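PDB 4IWK: ferritin from Pseudo-nitzschia multiseries, which probably stores iron in a soluble, non-toxic form, taking it up as ferrous ion, oxidising it with dioxygen and depositing it as ferric hydroxide. Local coordinates for residues E4-F9 and N104-A109; E16-S20 and E49-L54; Y23-S27 and M42-S46. The contacts are given in a common frame with arbitrary orientation. Numbering follows the deposited sequence.

Contact 1: residues E4-F9 and N104-A109; sequences ELLDLF and NLAEAA
Residues 4-9 and 104-109 are both helical, from helices 3-32 and 84-111, and run antiparallel at 156° with axes 9.0 Å apart. Leu5 lies level with Ala108 (CA atoms 5.3 Å apart) and Leu8 with Leu105 (5.6 Å). Leu5 and Leu105 both take the tp rotamer, which brings their CD1 atoms to 3.6 Å; Leu5 CD1 also lies 4.0 Å from Ala109 CB. Leu8 is mt, its CA-to-CB bond directed toward the other helix, with CD1 3.6 Å from Ala108 CB and CB 3.9 Å from Leu105 CD1. Phe9, with chi1 near -154°, sets CD1 4.1 Å from Leu105 CD2, and its ring also meets Phe56 of helix 36-62. Glu4, chi1 t, folds over the edge: one water joins OE1 (2.8 Å) to Ala108 O (3.0 Å), while another donates to Asn104 O (2.8 Å) and weakly to OE2 (3.4 Å). This is leucine-alanine packing near one end of the ferritin four-helix bundle; side chains meeting directly are mostly apolar, whereas Glu4 reaches backbone carbonyls through water.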
loop_
_atom_site.group_PDB
_atom_site.type_symbol
_atom_site.label_atom_id
_atom_site.label_comp_id
_atom_site.label_asym_id
_atom_site.label_seq_id
_atom_site.Cartn_x
_atom_site.Cartn_y
_atom_site.Cartn_z
ATOM N N GLU A 4 59.193 -25.058 0.876
ATOM C CA GLU A 4 59.148 -23.961 -0.022
ATOM C C GLU A 4 57.691 -23.413 -0.111
ATOM O O GLU A 4 57.421 -22.196 -0.001
ATOM C CB GLU A 4 59.587 -24.391 -1.415
ATOM C CG GLU A 4 60.104 -23.251 -2.224
ATOM C CD GLU A 4 59.844 -23.416 -3.726
ATOM O OE1 GLU A 4 59.251 -24.449 -4.182
ATOM O OE2 GLU A 4 60.220 -22.476 -4.481
ATOM N N LEU A 5 56.741 -24.322 -0.258
ATOM C CA LEU A 5 55.368 -23.884 -0.495
ATOM C C LEU A 5 54.836 -23.214 0.811
ATOM O O LEU A 5 54.257 -22.106 0.704
ATOM C CB LEU A 5 54.479 -25.051 -1.004
ATOM C CG LEU A 5 52.963 -24.815 -1.061
ATOM C CD1 LEU A 5 52.683 -23.759 -2.079
ATOM C CD2 LEU A 5 52.177 -26.100 -1.368
ATOM N N LEU A 6 55.053 -23.829 2.001
ATOM C CA LEU A 6 54.634 -23.234 3.261
ATOM C C LEU A 6 55.326 -21.853 3.519
ATOM O O LEU A 6 54.676 -20.913 3.986
ATOM C CB LEU A 6 54.901 -24.177 4.430
ATOM C CG LEU A 6 54.344 -25.610 4.304
ATOM C CD1 LEU A 6 54.950 -26.478 5.396
ATOM C CD2 LEU A 6 52.823 -25.731 4.274
ATOM N N ASP A 7 56.616 -21.730 3.226
ATOM C CA ASP A 7 57.276 -20.422 3.416
ATOM C C ASP A 7 56.681 -19.371 2.493
ATOM O O ASP A 7 56.451 -18.211 2.914
ATOM C CB ASP A 7 58.791 -20.577 3.117
ATOM C CG ASP A 7 59.516 -21.352 4.258
ATOM O OD1 ASP A 7 58.851 -21.574 5.306
ATOM O OD2 ASP A 7 60.742 -21.764 4.223
ATOM N N LEU A 8 56.427 -19.787 1.218
ATOM C CA LEU A 8 55.903 -18.805 0.216
ATOM C C LEU A 8 54.479 -18.412 0.572
ATOM O O LEU A 8 54.075 -17.258 0.335
ATOM C CB LEU A 8 55.972 -19.322 -1.223
ATOM C CG LEU A 8 57.429 -19.428 -1.790
ATOM C CD1 LEU A 8 57.354 -20.226 -3.107
ATOM C CD2 LEU A 8 58.046 -18.073 -2.039
ATOM N N PHE A 9 53.733 -19.320 1.158
ATOM C CA PHE A 9 52.382 -18.947 1.614
ATOM C C PHE A 9 52.463 -17.931 2.728
ATOM O O PHE A 9 51.824 -16.869 2.684
ATOM C CB PHE A 9 51.583 -20.215 1.982
ATOM C CG PHE A 9 50.094 -20.032 1.845
ATOM C CD1 PHE A 9 49.408 -20.606 0.744
ATOM C CD2 PHE A 9 49.413 -19.268 2.790
ATOM C CE1 PHE A 9 48.015 -20.406 0.622
ATOM C CE2 PHE A 9 48.030 -19.086 2.674
ATOM C CZ PHE A 9 47.377 -19.654 1.571
ATOM N N ASN A 104 54.953 -16.769 -7.867
ATOM C CA ASN A 104 55.926 -17.661 -7.193
ATOM C C ASN A 104 55.271 -18.719 -6.352
ATOM O O ASN A 104 55.674 -19.913 -6.333
ATOM C CB ASN A 104 56.877 -16.873 -6.266
ATOM C CG ASN A 104 57.890 -16.050 -7.032
ATOM O OD1 ASN A 104 58.110 -16.265 -8.211
ATOM N ND2 ASN A 104 58.444 -15.032 -6.360
ATOM N N LEU A 105 54.260 -18.287 -5.604
ATOM C CA LEU A 105 53.480 -19.225 -4.787
ATOM C C LEU A 105 52.779 -20.252 -5.691
ATOM O O LEU A 105 52.807 -21.464 -5.345
ATOM C CB LEU A 105 52.412 -18.408 -3.966
ATOM C CG LEU A 105 51.571 -19.213 -3.094
ATOM C CD1 LEU A 105 52.316 -20.201 -2.127
ATOM C CD2 LEU A 105 50.661 -18.213 -2.282
ATOM N N ALA A 106 52.117 -19.814 -6.785
ATOM C CA ALA A 106 51.471 -20.751 -7.683
ATOM C C ALA A 106 52.503 -21.755 -8.299
ATOM O O ALA A 106 52.137 -22.925 -8.497
ATOM C CB ALA A 106 50.702 -20.084 -8.826
ATOM N N GLU A 107 53.680 -21.259 -8.625
ATOM C CA GLU A 107 54.755 -22.200 -9.176
ATOM C C GLU A 107 55.113 -23.263 -8.149
ATOM O O GLU A 107 55.191 -24.417 -8.533
ATOM C CB GLU A 107 56.047 -21.448 -9.505
ATOM C CG GLU A 107 55.991 -20.384 -10.572
ATOM C CD GLU A 107 56.247 -20.979 -11.929
ATOM O OE1 GLU A 107 56.132 -22.264 -11.992
ATOM O OE2 GLU A 107 56.563 -20.151 -12.862
ATOM N N ALA A 108 55.214 -22.896 -6.862
ATOM C CA ALA A 108 55.529 -23.899 -5.783
ATOM C C ALA A 108 54.373 -24.874 -5.647
ATOM O O ALA A 108 54.573 -26.135 -5.458
ATOM C CB ALA A 108 55.776 -23.188 -4.446
ATOM N N ALA A 109 53.143 -24.328 -5.727
ATOM C CA ALA A 109 51.964 -25.216 -5.575
ATOM C C ALA A 109 51.867 -26.191 -6.757
ATOM O O ALA A 109 51.537 -27.330 -6.585
ATOM C CB ALA A 109 50.630 -24.390 -5.469
HETATM O O HOH W 1 58.400 -20.543 -6.606
HETATM O O HOH W 2 57.280 -26.459 -4.147
#

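Contact 2: residues E16-S20 and E49-L54; sequences EFTAS and EREHGL. With FE (Fe (III) ion), chain G; FE (Fe (III) ion), chain I.
Two helical segments, 16-20 and 49-54, pack antiparallel at 165° with axes 7.7 Å apart; CA atoms pair Glu16-Gly53 (5.0 Å), Phe17-Arg50 (5.5 Å) and Ser20-Glu49 (5.0 Å). Glu16 (chi1 and chi2 m) binds one Fe(III) through OE1 at 2.0 Å, alongside Glu49 OE1 (2.1 Å), His52 ND1 (2.5 Å) and two waters. Its OE2 accepts from one of these waters (2.5 Å) and is also hydrogen-bonded to Gln12 NE2. Glu49, likewise mm, bridges with OE2 to the second Fe(III) at 2.1 Å, and the other water links both ions: the carboxylate-bridged di-iron ferroxidase centre of ferritins. Phe17 (chi1 m) lays CE1 3.7 Å from Gly53 CA, where a CB would clash with the ring, and 3.6 Å from Arg50 O. Ala19 CB sits 3.9 Å from Glu49 CD, and Ser20 CB 3.9 Å from Glu49 CB. Helix 84-111 packs on Ala19 and, with Glu131 of helix 115-145, completes the second iron site through Glu95; a neighbouring subunit covers Phe17, Ser20, Arg50 and Leu54.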
loop_
_atom_site.group_PDB
_atom_site.type_symbol
_atom_site.label_atom_id
_atom_site.label_comp_id
_atom_site.label_asym_id
_atom_site.label_seq_id
_atom_site.Cartn_x
_atom_site.Cartn_y
_atom_site.Cartn_z
ATOM N N GLU A 16 51.046 -8.981 1.281
ATOM C CA GLU A 16 49.742 -8.243 1.179
ATOM C C GLU A 16 49.745 -7.180 2.282
ATOM O O GLU A 16 49.322 -6.022 1.997
ATOM C CB GLU A 16 48.550 -9.176 1.446
ATOM C CG GLU A 16 48.428 -10.265 0.312
ATOM C CD GLU A 16 48.222 -9.801 -1.095
ATOM O OE1 GLU A 16 47.780 -8.662 -1.250
ATOM O OE2 GLU A 16 48.452 -10.619 -2.021
ATOM N N PHE A 17 50.254 -7.512 3.460
ATOM C CA PHE A 17 50.253 -6.494 4.524
ATOM C C PHE A 17 51.292 -5.390 4.293
ATOM O O PHE A 17 51.013 -4.211 4.651
ATOM C CB PHE A 17 50.478 -7.129 5.913
ATOM C CG PHE A 17 49.367 -8.019 6.374
ATOM C CD1 PHE A 17 48.052 -7.926 5.862
ATOM C CD2 PHE A 17 49.638 -8.946 7.382
ATOM C CE1 PHE A 17 47.029 -8.749 6.345
ATOM C CE2 PHE A 17 48.609 -9.765 7.872
ATOM C CZ PHE A 17 47.284 -9.624 7.378
ATOM N N THR A 18 52.403 -5.721 3.619
ATOM C CA THR A 18 53.407 -4.726 3.205
ATOM C C THR A 18 52.751 -3.766 2.233
ATOM O O THR A 18 52.860 -2.530 2.374
ATOM C CB THR A 18 54.605 -5.438 2.553
ATOM O OG1 THR A 18 55.217 -6.265 3.555
ATOM C CG2 THR A 18 55.625 -4.466 2.010
ATOM N N ALA A 19 52.015 -4.329 1.284
ATOM C CA ALA A 19 51.323 -3.469 0.322
ATOM C C ALA A 19 50.241 -2.623 0.969
ATOM O O ALA A 19 50.143 -1.484 0.651
ATOM C CB ALA A 19 50.674 -4.312 -0.760
ATOM N N SER A 20 49.552 -3.157 1.957
ATOM C CA SER A 20 48.574 -2.326 2.679
ATOM C C SER A 20 49.239 -1.081 3.278
ATOM O O SER A 20 48.686 0.034 3.225
ATOM C CB SER A 20 47.946 -3.191 3.767
ATOM O OG SER A 20 46.975 -2.399 4.443
ATOM N N GLU A 49 44.075 -4.490 0.384
ATOM C CA GLU A 49 45.237 -5.422 0.493
ATOM C C GLU A 49 45.243 -6.074 1.861
ATOM O O GLU A 49 45.635 -7.269 1.954
ATOM C CB GLU A 49 46.541 -4.591 0.393
ATOM C CG GLU A 49 46.730 -3.918 -0.940
ATOM C CD GLU A 49 47.080 -4.890 -2.024
ATOM O OE1 GLU A 49 47.127 -6.069 -1.707
ATOM O OE2 GLU A 49 47.530 -4.456 -3.077
ATOM N N ARG A 50 44.848 -5.386 2.927
ATOM C CA ARG A 50 44.733 -6.132 4.188
ATOM C C ARG A 50 43.673 -7.244 4.069
ATOM O O ARG A 50 43.954 -8.357 4.545
ATOM C CB ARG A 50 44.307 -5.103 5.273
ATOM C CG ARG A 50 44.256 -5.804 6.644
ATOM C CD ARG A 50 44.143 -4.739 7.744
ATOM N NE ARG A 50 44.043 -5.442 9.086
ATOM C CZ ARG A 50 42.826 -5.827 9.478
ATOM N NH1 ARG A 50 41.808 -5.639 8.665
ATOM N NH2 ARG A 50 42.610 -6.501 10.583
ATOM N N GLU A 51 42.519 -6.974 3.415
ATOM C CA GLU A 51 41.580 -8.115 3.164
ATOM C C GLU A 51 42.198 -9.281 2.391
ATOM O O GLU A 51 41.914 -10.446 2.791
ATOM C CB GLU A 51 40.288 -7.643 2.461
ATOM C CG GLU A 51 39.490 -6.652 3.289
ATOM C CD GLU A 51 39.011 -7.274 4.614
ATOM O OE1 GLU A 51 38.753 -8.519 4.701
ATOM O OE2 GLU A 51 38.998 -6.572 5.634
ATOM N N HIS A 52 43.057 -8.998 1.377
ATOM C CA HIS A 52 43.733 -10.113 0.720
ATOM C C HIS A 52 44.557 -10.918 1.715
ATOM O O HIS A 52 44.515 -12.198 1.748
ATOM C CB HIS A 52 44.679 -9.640 -0.357
ATOM C CG HIS A 52 43.979 -8.968 -1.461
ATOM N ND1 HIS A 52 44.627 -8.203 -2.413
ATOM C CD2 HIS A 52 42.637 -8.906 -1.740
ATOM C CE1 HIS A 52 43.720 -7.689 -3.229
ATOM N NE2 HIS A 52 42.518 -8.090 -2.852
ATOM N N GLY A 53 45.351 -10.218 2.546
ATOM C CA GLY A 53 46.217 -10.961 3.487
ATOM C C GLY A 53 45.302 -11.791 4.428
ATOM O O GLY A 53 45.671 -12.912 4.767
ATOM N N LEU A 54 44.217 -11.191 4.907
ATOM C CA LEU A 54 43.310 -11.943 5.797
ATOM C C LEU A 54 42.729 -13.186 5.120
ATOM O O LEU A 54 42.554 -14.217 5.799
ATOM C CB LEU A 54 42.146 -11.099 6.277
ATOM C CG LEU A 54 42.629 -9.956 7.252
ATOM C CD1 LEU A 54 41.433 -9.025 7.561
ATOM C CD2 LEU A 54 43.261 -10.451 8.576
HETATM FE FE FE G . 46.994 -7.788 -2.877
HETATM FE FE FE I . 46.496 -4.812 -4.880
HETATM O O HOH W 3 47.472 -9.434 -4.031
HETATM O O HOH W 4 46.716 -6.706 -4.675
HETATM O O HOH W 5 44.892 -4.179 -4.279
#

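Contact 3: residues Y23-S27 and M42-S46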
loop_
_atom_site.group_PDB
_atom_site.type_symbol
_atom_site.label_atom_id
_atom_site.label_comp_id
_atom_site.label_asym_id
_atom_site.label_seq_id
_atom_site.Cartn_x
_atom_site.Cartn_y
_atom_site.Cartn_z
ATOM N N TYR A 23 50.293 1.459 0.545
ATOM C CA TYR A 23 49.110 2.277 0.155
ATOM C C TYR A 23 48.774 3.272 1.216
ATOM O O TYR A 23 48.431 4.413 0.853
ATOM C CB TYR A 23 47.918 1.291 -0.081
ATOM C CG TYR A 23 47.916 0.778 -1.511
ATOM C CD1 TYR A 23 47.988 -0.580 -1.801
ATOM C CD2 TYR A 23 47.574 1.650 -2.548
ATOM C CE1 TYR A 23 47.922 -1.074 -3.143
ATOM C CE2 TYR A 23 47.452 1.199 -3.874
ATOM C CZ TYR A 23 47.605 -0.152 -4.142
ATOM O OH TYR A 23 47.472 -0.666 -5.423
ATOM N N LEU A 24 48.928 2.915 2.525
ATOM C CA LEU A 24 48.577 3.902 3.538
ATOM C C LEU A 24 49.635 5.028 3.450
ATOM O O LEU A 24 49.281 6.213 3.547
ATOM C CB LEU A 24 48.646 3.246 4.932
ATOM C CG LEU A 24 48.440 4.223 6.094
ATOM C CD1 LEU A 24 47.003 4.806 5.947
ATOM C CD2 LEU A 24 48.519 3.489 7.431
ATOM N N SER A 25 50.922 4.694 3.261
ATOM C CA SER A 25 51.937 5.742 3.082
ATOM C C SER A 25 51.614 6.686 1.882
ATOM O O SER A 25 51.783 7.919 2.006
ATOM C CB SER A 25 53.346 5.125 2.945
ATOM O OG SER A 25 53.591 4.569 1.655
ATOM N N ALA A 26 51.142 6.099 0.762
ATOM C CA ALA A 26 50.729 6.943 -0.397
ATOM C C ALA A 26 49.558 7.864 -0.004
ATOM O O ALA A 26 49.538 9.037 -0.383
ATOM C CB ALA A 26 50.359 6.079 -1.583
ATOM N N SER A 27 48.577 7.321 0.728
ATOM C CA SER A 27 47.442 8.157 1.170
ATOM C C SER A 27 47.926 9.345 2.004
ATOM O O SER A 27 47.412 10.461 1.919
ATOM C CB SER A 27 46.444 7.308 1.992
ATOM O OG SER A 27 46.809 7.233 3.369
ATOM N N MET A 42 43.883 5.641 -2.360
ATOM C CA MET A 42 44.980 4.846 -1.706
ATOM C C MET A 42 44.457 4.204 -0.382
ATOM O O MET A 42 44.831 3.040 -0.069
ATOM C CB MET A 42 46.224 5.721 -1.449
ATOM C CG MET A 42 46.840 6.304 -2.735
ATOM S SD MET A 42 47.423 4.943 -3.796
ATOM C CE MET A 42 48.116 5.723 -5.302
ATOM N N LEU A 43 43.690 4.951 0.404
ATOM C CA LEU A 43 43.129 4.369 1.633
ATOM C C LEU A 43 42.227 3.137 1.369
ATOM O O LEU A 43 42.330 2.161 2.103
ATOM C CB LEU A 43 42.466 5.542 2.416
ATOM C CG LEU A 43 42.239 5.205 3.828
ATOM C CD1 LEU A 43 43.602 5.291 4.534
ATOM C CD2 LEU A 43 41.323 6.363 4.243
ATOM N N ALA A 44 41.409 3.188 0.300
ATOM C CA ALA A 44 40.530 2.071 -0.016
ATOM C C ALA A 44 41.434 0.897 -0.398
ATOM O O ALA A 44 41.152 -0.222 0.019
ATOM C CB ALA A 44 39.570 2.483 -1.152
ATOM N N GLU A 45 42.469 1.130 -1.209
ATOM C CA GLU A 45 43.354 0.019 -1.494
ATOM C C GLU A 45 44.133 -0.482 -0.304
ATOM O O GLU A 45 44.407 -1.732 -0.277
ATOM C CB GLU A 45 44.441 0.445 -2.482
ATOM C CG GLU A 45 43.885 0.630 -3.879
ATOM C CD GLU A 45 43.501 -0.724 -4.427
ATOM O OE1 GLU A 45 44.211 -1.742 -4.164
ATOM O OE2 GLU A 45 42.445 -0.706 -5.067
ATOM N N SER A 46 44.531 0.367 0.644
ATOM C CA SER A 46 45.224 -0.156 1.827
ATOM C C SER A 46 44.264 -1.170 2.543
ATOM O O SER A 46 44.740 -2.207 3.011
ATOM C CB SER A 46 45.475 1.018 2.789
ATOM O OG SER A 46 46.077 0.554 3.950
#
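The aromatic ring of Tyr23 is held on two sides by the opposing helix in different ways. Over one face lies Glu45 CB, 3.3 Å from the ring centroid and only 11° off the normal, a close CH-pi contact made by the aliphatic base of an acidic residue. Beside the edge lies Met42 SD, 4.8 Å from the centroid and 3.5 Å from Tyr23 CD2, a Met-aromatic contact. The rest of Glu45 extends from the ring: its OE1 binds an Fe(III) ion that Glu48 and Glu131 also ligate, while Tyr23 OH is hydrogen-bonded to Glu95, a ligand of the di-iron centre. The tyrosine thus packs against one iron ligand, Glu45, and its hydroxyl is tied to another, Glu95.

The two helices run antiparallel at 162° with axes 7.8 Å apart, a close approach consistent with the small side chains of Ala26, Ser27 and Ser46 at the interface. Ser27 and Met42 have CA atoms 5.0 Å apart, Tyr23 and Ser46 4.9 Å. Met42 CB lies 3.4 Å from Tyr23 O and its CG 3.7 Å from Ala26 CB. On the flank that faces a neighbouring subunit, Leu24 CD1 meets Leu43 CD1 at 3.7 Å. Ser27 in its p rotamer turns OG back to its own helix, donating to Leu24 O at 2.7 Å.

Helix 84-111 packs on the inner side of this pair, with Ile91 against Tyr23 and Met42, Val87 against Ala26 and Trp88 against Met42. The neighbouring subunit packs Leu54 against Leu24 and Leu43, and its Arg50 hydrogen-bonds Ser46 OG.

From the N terminus, helix 3-32 supplies the first segment of all three contacts in turn. The chain then reverses into helix 36-62, whose residues 42-46 close the shortest loop, contact 3; continuing along the same helix, 49-54 close contact 2 around it. Only after the long connection to helix 84-111 does 104-109 return to the start of the chain, so contact 1 encloses both others and none cross. Contacts 2 and 3 adjoin, joined by Ser20 OG to Ser46 O (2.7 Å), and both border the same neighbouring subunit. Contact 1, centred about 27 Å from the centre of contact 3, ties helix 3-32 to a different partner within the bundle.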